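Local coordinates for capsid protein (Macrobrachium rosenbergii nodavirus, PDB 5YKV) that probably forms a dimeric protruding domain of the virus capsid, a beta-sheet unit that would stand out from the particle surface, at residues 38-43 against 117-122; 53-58 against 103-108. All coordinates share one frame; numbering follows the deposited sequence.

Contact 1: residues 38-43 against 117-122; sequences PNSKFI and IIRAIV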
ATOM      1  N   PRO B  38      10.501  18.007  -5.829  1.00 34.56           N
ATOM      2  CA  PRO B  38      11.251  18.500  -4.670  1.00 32.36           C
ATOM      3  C   PRO B  38      10.353  19.050  -3.537  1.00 30.63           C
ATOM      4  O   PRO B  38       9.421  19.790  -3.782  1.00 31.69           O
ATOM      5  CB  PRO B  38      12.149  19.570  -5.333  1.00 34.01           C
ATOM      6  CG  PRO B  38      12.351  19.075  -6.740  1.00 34.01           C
ATOM      7  CD  PRO B  38      10.990  18.530  -7.120  1.00 32.99           C
ATOM      8  N   ASN B  39      10.600  18.608  -2.305  1.00 30.39           N
ATOM      9  CA  ASN B  39       9.924  19.113  -1.112  1.00 31.77           C
ATOM     10  C   ASN B  39       8.491  18.570  -0.979  1.00 32.05           C
ATOM     11  O   ASN B  39       7.878  18.776   0.062  1.00 29.43           O
ATOM     12  CB  ASN B  39       9.925  20.641  -1.082  1.00 33.89           C
ATOM     13  CG  ASN B  39      11.313  21.224  -1.272  1.00 33.80           C
ATOM     14  OD1 ASN B  39      12.201  20.915  -0.483  1.00 33.29           O
ATOM     15  ND2 ASN B  39      11.507  22.047  -2.302  1.00 31.57           N
ATOM     16  N   SER B  40       7.971  17.838  -1.977  1.00 30.83           N
ATOM     17  CA  SER B  40       6.622  17.210  -1.834  1.00 31.78           C
ATOM     18  C   SER B  40       6.602  16.167  -0.717  1.00 31.98           C
ATOM     19  O   SER B  40       7.610  15.591  -0.377  1.00 30.96           O
ATOM     20  CB  SER B  40       6.137  16.588  -3.086  1.00 29.30           C
ATOM     21  OG  SER B  40       5.743  17.587  -3.993  1.00 32.72           O
ATOM     22  N   LYS B  41       5.407  15.941  -0.165  1.00 31.26           N
ATOM     23  CA  LYS B  41       5.217  15.017   0.886  1.00 29.22           C
ATOM     24  C   LYS B  41       4.502  13.763   0.370  1.00 26.61           C
ATOM     25  O   LYS B  41       3.465  13.812  -0.265  1.00 24.90           O
ATOM     26  CB  LYS B  41       4.423  15.719   1.977  1.00 33.32           C
ATOM     27  CG  LYS B  41       5.114  16.915   2.607  1.00 38.14           C
ATOM     28  CD  LYS B  41       4.299  17.547   3.707  1.00 44.07           C
ATOM     29  CE  LYS B  41       4.943  18.787   4.296  1.00 48.50           C
ATOM     30  NZ  LYS B  41       3.907  19.733   4.788  1.00 52.26           N
ATOM     31  N   PHE B  42       5.044  12.612   0.730  1.00 29.08           N
ATOM     32  CA  PHE B  42       4.556  11.365   0.229  1.00 28.86           C
ATOM     33  C   PHE B  42       4.327  10.361   1.350  1.00 27.76           C
ATOM     34  O   PHE B  42       4.853  10.483   2.444  1.00 29.05           O
ATOM     35  CB  PHE B  42       5.597  10.758  -0.691  1.00 28.98           C
ATOM     36  CG  PHE B  42       5.994  11.618  -1.852  1.00 29.15           C
ATOM     37  CD1 PHE B  42       5.316  11.543  -3.052  1.00 28.25           C
ATOM     38  CD2 PHE B  42       7.085  12.459  -1.758  1.00 30.33           C
ATOM     39  CE1 PHE B  42       5.711  12.303  -4.139  1.00 30.20           C
ATOM     40  CE2 PHE B  42       7.458  13.240  -2.838  1.00 31.10           C
ATOM     41  CZ  PHE B  42       6.776  13.157  -4.027  1.00 29.07           C
ATOM     42  N   ILE B  43       3.550   9.334   1.012  1.00 31.29           N
ATOM     43  CA  ILE B  43       3.507   8.041   1.736  1.00 30.65           C
ATOM     44  C   ILE B  43       3.974   6.965   0.764  1.00 26.82           C
ATOM     45  O   ILE B  43       3.439   6.863  -0.340  1.00 28.39           O
ATOM     46  CB  ILE B  43       2.094   7.701   2.231  1.00 35.06           C
ATOM     47  CG1 ILE B  43       1.606   8.742   3.218  1.00 43.01           C
ATOM     48  CG2 ILE B  43       2.043   6.316   2.864  1.00 39.59           C
ATOM     49  CD1 ILE B  43       2.082   8.482   4.614  1.00 48.19           C
ATOM     50  N   ILE B 117       4.536   4.623  -4.527  1.00 27.10           N
ATOM     51  CA  ILE B 117       4.573   5.948  -3.903  1.00 28.66           C
ATOM     52  C   ILE B 117       3.241   6.680  -4.109  1.00 30.97           C
ATOM     53  O   ILE B 117       2.751   6.795  -5.226  1.00 30.08           O
ATOM     54  CB  ILE B 117       5.760   6.733  -4.461  1.00 32.11           C
ATOM     55  CG1 ILE B 117       7.050   6.237  -3.801  1.00 31.65           C
ATOM     56  CG2 ILE B 117       5.530   8.234  -4.276  1.00 33.35           C
ATOM     57  CD1 ILE B 117       8.299   6.783  -4.414  1.00 33.41           C
ATOM     58  N   ILE B 118       2.686   7.188  -3.003  1.00 30.73           N
ATOM     59  CA  ILE B 118       1.423   7.896  -2.999  1.00 30.05           C
ATOM     60  C   ILE B 118       1.654   9.391  -2.680  1.00 31.78           C
ATOM     61  O   ILE B 118       2.273   9.729  -1.681  1.00 28.01           O
ATOM     62  CB  ILE B 118       0.489   7.224  -1.992  1.00 30.01           C
ATOM     63  CG1 ILE B 118       0.297   5.751  -2.352  1.00 32.19           C
ATOM     64  CG2 ILE B 118      -0.838   7.956  -1.903  1.00 32.61           C
ATOM     65  CD1 ILE B 118      -0.681   5.043  -1.479  1.00 31.59           C
ATOM     66  N   ARG B 119       1.098  10.264  -3.535  1.00 31.54           N
ATOM     67  CA  ARG B 119       1.243  11.733  -3.504  1.00 34.40           C
ATOM     68  C   ARG B 119      -0.157  12.377  -3.565  1.00 33.07           C
ATOM     69  O   ARG B 119      -0.902  12.170  -4.511  1.00 33.23           O
ATOM     70  CB  ARG B 119       2.071  12.143  -4.729  1.00 36.88           C
ATOM     71  CG  ARG B 119       2.298  13.633  -4.938  1.00 39.87           C
ATOM     72  CD  ARG B 119       2.884  13.928  -6.326  1.00 41.96           C
ATOM     73  NE  ARG B 119       2.866  15.360  -6.606  1.00 42.74           N
ATOM     74  CZ  ARG B 119       2.628  15.914  -7.792  1.00 45.72           C
ATOM     75  NH1 ARG B 119       2.463  17.227  -7.892  1.00 47.76           N
ATOM     76  NH2 ARG B 119       2.559  15.158  -8.874  1.00 40.19           N
ATOM     77  N   ALA B 120      -0.531  13.129  -2.535  1.00 29.21           N
ATOM     78  CA  ALA B 120      -1.695  13.986  -2.605  1.00 29.96           C
ATOM     79  C   ALA B 120      -1.360  15.161  -3.533  1.00 29.79           C
ATOM     80  O   ALA B 120      -0.334  15.795  -3.368  1.00 29.93           O
ATOM     81  CB  ALA B 120      -2.053  14.441  -1.220  1.00 31.38           C
ATOM     82  N   ILE B 121      -2.160  15.345  -4.588  1.00 31.97           N
ATOM     83  CA  ILE B 121      -2.041  16.454  -5.501  1.00 33.32           C
ATOM     84  C   ILE B 121      -2.984  17.543  -4.995  1.00 35.55           C
ATOM     85  O   ILE B 121      -4.203  17.492  -5.214  1.00 34.17           O
ATOM     86  CB  ILE B 121      -2.333  15.992  -6.933  1.00 37.99           C
ATOM     87  CG1 ILE B 121      -1.386  14.842  -7.291  1.00 39.74           C
ATOM     88  CG2 ILE B 121      -2.227  17.161  -7.913  1.00 39.27           C
ATOM     89  CD1 ILE B 121      -1.369  14.464  -8.751  1.00 43.09           C
ATOM     90  N   VAL B 122      -2.391  18.445  -4.212  1.00 35.34           N
ATOM     91  CA  VAL B 122      -3.062  19.525  -3.547  1.00 33.22           C
ATOM     92  C   VAL B 122      -2.023  20.607  -3.213  1.00 33.95           C
ATOM     93  O   VAL B 122      -0.826  20.322  -2.982  1.00 32.66           O
ATOM     94  CB  VAL B 122      -3.774  19.009  -2.282  1.00 33.76           C
ATOM     95  CG1 VAL B 122      -2.786  18.697  -1.174  1.00 35.50           C
ATOM     96  CG2 VAL B 122      -4.829  19.993  -1.777  1.00 34.83           C
TER

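Contact 2: residues 53-58 against 103-108; sequences SEVLQK and DYQGAV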
ATOM      1  N   SER B  53      10.424 -16.845  -3.288  1.00 29.64           N
ATOM      2  CA  SER B  53      11.706 -17.523  -3.385  1.00 31.23           C
ATOM      3  C   SER B  53      11.646 -18.842  -2.614  1.00 30.89           C
ATOM      4  O   SER B  53      12.426 -19.688  -2.843  1.00 34.94           O
ATOM      5  CB  SER B  53      12.831 -16.666  -2.834  1.00 30.59           C
ATOM      6  OG  SER B  53      12.696 -16.507  -1.420  1.00 28.06           O
ATOM      7  N   GLU B  54      10.779 -18.912  -1.610  1.00 33.54           N
ATOM      8  CA  GLU B  54      10.623 -20.057  -0.723  1.00 37.92           C
ATOM      9  C   GLU B  54      11.864 -20.190   0.193  1.00 34.09           C
ATOM     10  O   GLU B  54      11.936 -21.139   0.923  1.00 34.67           O
ATOM     11  CB  GLU B  54      10.260 -21.340  -1.519  1.00 40.26           C
ATOM     12  CG  GLU B  54       8.949 -21.291  -2.347  1.00 45.58           C
ATOM     13  CD  GLU B  54       7.577 -20.911  -1.714  1.00 59.81           C
ATOM     14  OE1 GLU B  54       7.494 -20.737  -0.457  1.00 56.46           O
ATOM     15  OE2 GLU B  54       6.532 -20.765  -2.485  1.00 51.70           O
ATOM     16  N   VAL B  55      12.775 -19.194   0.223  1.00 32.75           N
ATOM     17  CA  VAL B  55      14.016 -19.216   1.058  1.00 30.26           C
ATOM     18  C   VAL B  55      14.102 -17.964   1.966  1.00 29.48           C
ATOM     19  O   VAL B  55      15.171 -17.425   2.208  1.00 32.34           O
ATOM     20  CB  VAL B  55      15.299 -19.439   0.210  1.00 29.22           C
ATOM     21  CG1 VAL B  55      15.297 -20.800  -0.477  1.00 27.57           C
ATOM     22  CG2 VAL B  55      15.541 -18.350  -0.828  1.00 30.47           C
ATOM     23  N   LEU B  56      12.968 -17.551   2.537  1.00 28.89           N
ATOM     24  CA  LEU B  56      12.900 -16.695   3.725  1.00 29.98           C
ATOM     25  C   LEU B  56      13.679 -15.392   3.493  1.00 30.46           C
ATOM     26  O   LEU B  56      14.646 -15.088   4.232  1.00 29.94           O
ATOM     27  CB  LEU B  56      13.421 -17.469   4.952  1.00 31.96           C
ATOM     28  CG  LEU B  56      12.505 -18.585   5.474  1.00 31.65           C
ATOM     29  CD1 LEU B  56      12.604 -19.844   4.622  1.00 33.17           C
ATOM     30  CD2 LEU B  56      12.815 -18.913   6.922  1.00 31.62           C
ATOM     31  N   GLN B  57      13.257 -14.639   2.465  1.00 28.98           N
ATOM     32  CA  GLN B  57      13.901 -13.370   2.118  1.00 27.51           C
ATOM     33  C   GLN B  57      13.224 -12.222   2.870  1.00 26.61           C
ATOM     34  O   GLN B  57      12.147 -11.765   2.515  1.00 31.74           O
ATOM     35  CB  GLN B  57      13.910 -13.193   0.605  1.00 26.45           C
ATOM     36  CG  GLN B  57      14.814 -14.210  -0.068  1.00 25.73           C
ATOM     37  CD  GLN B  57      14.867 -14.110  -1.575  1.00 25.78           C
ATOM     38  OE1 GLN B  57      13.917 -13.668  -2.232  1.00 25.79           O
ATOM     39  NE2 GLN B  57      15.935 -14.658  -2.134  1.00 23.21           N
ATOM     40  N   LYS B  58      13.851 -11.810   3.962  1.00 28.35           N
ATOM     41  CA  LYS B  58      13.335 -10.780   4.858  1.00 29.56           C
ATOM     42  C   LYS B  58      14.049  -9.456   4.541  1.00 28.91           C
ATOM     43  O   LYS B  58      15.264  -9.398   4.402  1.00 26.65           O
ATOM     44  CB  LYS B  58      13.575 -11.165   6.319  1.00 31.67           C
ATOM     45  CG  LYS B  58      13.239 -10.082   7.333  1.00 37.17           C
ATOM     46  CD  LYS B  58      13.461 -10.496   8.772  1.00 43.23           C
ATOM     47  CE  LYS B  58      13.010  -9.402   9.718  1.00 50.07           C
ATOM     48  NZ  LYS B  58      13.373  -9.691  11.124  1.00 57.18           N
ATOM     49  N   ASP B 103      17.969  -9.988   5.335  1.00 32.33           N
ATOM     50  CA  ASP B 103      18.324 -11.254   5.960  1.00 30.01           C
ATOM     51  C   ASP B 103      17.612 -12.357   5.176  1.00 28.86           C
ATOM     52  O   ASP B 103      16.464 -12.665   5.424  1.00 31.84           O
ATOM     53  CB  ASP B 103      17.974 -11.239   7.443  1.00 34.94           C
ATOM     54  CG  ASP B 103      18.393 -12.479   8.237  1.00 38.61           C
ATOM     55  OD1 ASP B 103      18.620 -13.541   7.620  1.00 35.42           O
ATOM     56  OD2 ASP B 103      18.475 -12.362   9.485  1.00 47.12           O
ATOM     57  N   TYR B 104      18.308 -12.880   4.171  1.00 28.68           N
ATOM     58  CA  TYR B 104      17.797 -13.847   3.216  1.00 29.33           C
ATOM     59  C   TYR B 104      18.476 -15.196   3.516  1.00 28.71           C
ATOM     60  O   TYR B 104      19.686 -15.254   3.731  1.00 28.25           O
ATOM     61  CB  TYR B 104      18.103 -13.401   1.782  1.00 27.05           C
ATOM     62  CG  TYR B 104      17.364 -12.224   1.189  1.00 26.67           C
ATOM     63  CD1 TYR B 104      16.801 -11.197   1.950  1.00 28.82           C
ATOM     64  CD2 TYR B 104      17.288 -12.098  -0.188  1.00 24.74           C
ATOM     65  CE1 TYR B 104      16.156 -10.117   1.348  1.00 25.15           C
ATOM     66  CE2 TYR B 104      16.627 -11.045  -0.796  1.00 25.17           C
ATOM     67  CZ  TYR B 104      16.060 -10.046  -0.028  1.00 24.96           C
ATOM     68  OH  TYR B 104      15.446  -9.003  -0.668  1.00 27.26           O
ATOM     69  N   GLN B 105      17.708 -16.284   3.546  1.00 30.32           N
ATOM     70  CA  GLN B 105      18.315 -17.631   3.776  1.00 32.82           C
ATOM     71  C   GLN B 105      19.106 -18.060   2.527  1.00 29.55           C
ATOM     72  O   GLN B 105      20.122 -18.684   2.642  1.00 30.27           O
ATOM     73  CB  GLN B 105      17.208 -18.632   4.095  1.00 34.85           C
ATOM     74  CG  GLN B 105      17.663 -19.984   4.610  1.00 38.97           C
ATOM     75  CD  GLN B 105      16.542 -21.007   4.545  1.00 41.66           C
ATOM     76  OE1 GLN B 105      16.165 -21.476   3.452  1.00 38.18           O
ATOM     77  NE2 GLN B 105      15.975 -21.321   5.710  1.00 32.56           N
ATOM     78  N   GLY B 106      18.551 -17.770   1.347  1.00 29.15           N
ATOM     79  CA  GLY B 106      19.203 -17.879   0.010  1.00 30.61           C
ATOM     80  C   GLY B 106      19.098 -16.584  -0.809  1.00 32.63           C
ATOM     81  O   GLY B 106      18.142 -15.792  -0.672  1.00 27.42           O
ATOM     82  N   ALA B 107      20.095 -16.325  -1.660  1.00 35.00           N
ATOM     83  CA  ALA B 107      20.153 -15.041  -2.384  1.00 31.95           C
ATOM     84  C   ALA B 107      20.906 -15.231  -3.694  1.00 35.04           C
ATOM     85  O   ALA B 107      21.724 -14.410  -4.072  1.00 32.61           O
ATOM     86  CB  ALA B 107      20.804 -13.999  -1.520  1.00 31.52           C
ATOM     87  N   VAL B 108      20.602 -16.340  -4.371  1.00 38.23           N
ATOM     88  CA  VAL B 108      21.243 -16.698  -5.616  1.00 45.56           C
ATOM     89  C   VAL B 108      20.931 -15.637  -6.686  1.00 47.99           C
ATOM     90  O   VAL B 108      21.865 -15.163  -7.348  1.00 48.82           O
ATOM     91  CB  VAL B 108      20.839 -18.123  -6.047  1.00 51.67           C
ATOM     92  CG1 VAL B 108      20.849 -18.295  -7.562  1.00 51.07           C
ATOM     93  CG2 VAL B 108      21.707 -19.177  -5.356  1.00 49.99           C
TER
HETATM   94  O   HOH W   1      15.677 -14.998   6.615  1.00 36.24           O

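Contact 1: residues 38-43 against 117-122
The antiparallel pairing of strand 41-51 with strand 114-121 meets at Ile43 and Ile118, a hydrogen-bonded pair. Ile43 N donates a hydrogen bond to Ile118 O at 3.0 Å, in the carbonyl plane, and Ile118 N returns one to Ile43 O at 2.8 Å, nearly along that C=O. Strands 41-43 and 117-121 run 137° apart, and the chains part beyond Phe42 and Arg119, toward Ser40. Phe42 CA lies 3.4 Å from Ile118 O in a bent CA-H...O contact; the same oxygen lies near the plane of the Phe42 ring, at its edge.

Two side chains of strand 114-121 meet the CD1-CE1 side of this ring obliquely, and within the chain the ring also meets that of Phe88. Phe42 CD1 touches Ile117 CG2 at 3.5 Å, while Phe42 CE1 packs 3.7 Å from Arg119 CB and equally near to Arg119 CG. Arg119 runs alongside Phe42 in the same direction: its CG stands opposite the backbone N (chi1 177°) and the chain stays extended to NE, carrying the guanidinium beyond the ring. There NE donates to Asn125 O, which Ser40 OG also reaches with a hydrogen bond. One face of the guanidinium is covered by Ile121 CG1.

The other face of the sheet, with Ile43 and Ile118, turns to the second subunit. Ile118 packs on Ile118 of that subunit, and Tyr11 OH of the second subunit hydrogen-bonds to Lys41 O and Ala120 N. This is a twisted antiparallel strand pair whose Ile43/Ile118 face is part of the dimer contact.

Contact 2: residues 53-58 against 103-108
Gln57 crosses obliquely over one face of the Tyr104 ring where strands 57-63 and 96-104 of the antiparallel sheet come together, and this is the tight part of the contact. Gln57 CB sits 3.5 Å from the centroid of the Tyr104 ring, over the face, as a CH-pi contact. With CG beside the backbone N (chi1 -67°) and the rest of the chain extended, CB stays over the centre and CG lies toward the CD2 side, Gln57 CG coming to 3.3 Å from Tyr104 CD2. The amide, inclined 34° to the ring, then reaches past it: Gln57 NE2 donates to Gly106 O at 2.9 Å, almost straight at 173°, with that oxygen in the amide plane. Gln57 OE1 is taken by Arg50, so both ends of the amide are held and its rotation is fixed. At the ring edge lies Lys58 O, in plane, which also accepts from Asp103 N at 2.9 Å; Lys58 N donates back to Asp103 O to complete the hydrogen-bonded pair.

Toward the loops the grip slackens. Gln105 N makes two weak bonds, to Val55 O at 3.1 Å and, longer still, to Leu56 O. The exposed Gln105 side chain crosses Leu56 obliquely, its NE2 3.8 Å from Leu56 CD1. Lys58 and Asp103 stand on the same face of the sheet, yet their charged ends do not meet. Leu56 O and Asp103 O lie close together, two acceptors that cannot bond each other; a water lies 2.6 Å from Leu56 O and 2.7 Å from Asp103 O, placed to donate to either, though it has more acceptors around it than protons.

How the contacts relate
Contacts 1 and 2 lie on opposite sides of the centre of the chain, their own centres about 32 Å apart and their nearest atoms about 18 Å. Both belong to one antiparallel sheet, in which strands 79-89 and 69-75 come between the pair 114-121/41-51 of contact 1 and the pair 57-63/96-104 of contact 2. Along the chain, residues 53-58 and 103-108 both fall between the two segments of contact 1. Strand 41-51 leads on to strand 57-63, and strand 96-104 to strand 114-121. Contact 1, with seven residues near the second subunit, thus probably helps join the dimer, while contact 2, which meets that subunit through Glu54, ties strands together at the far end.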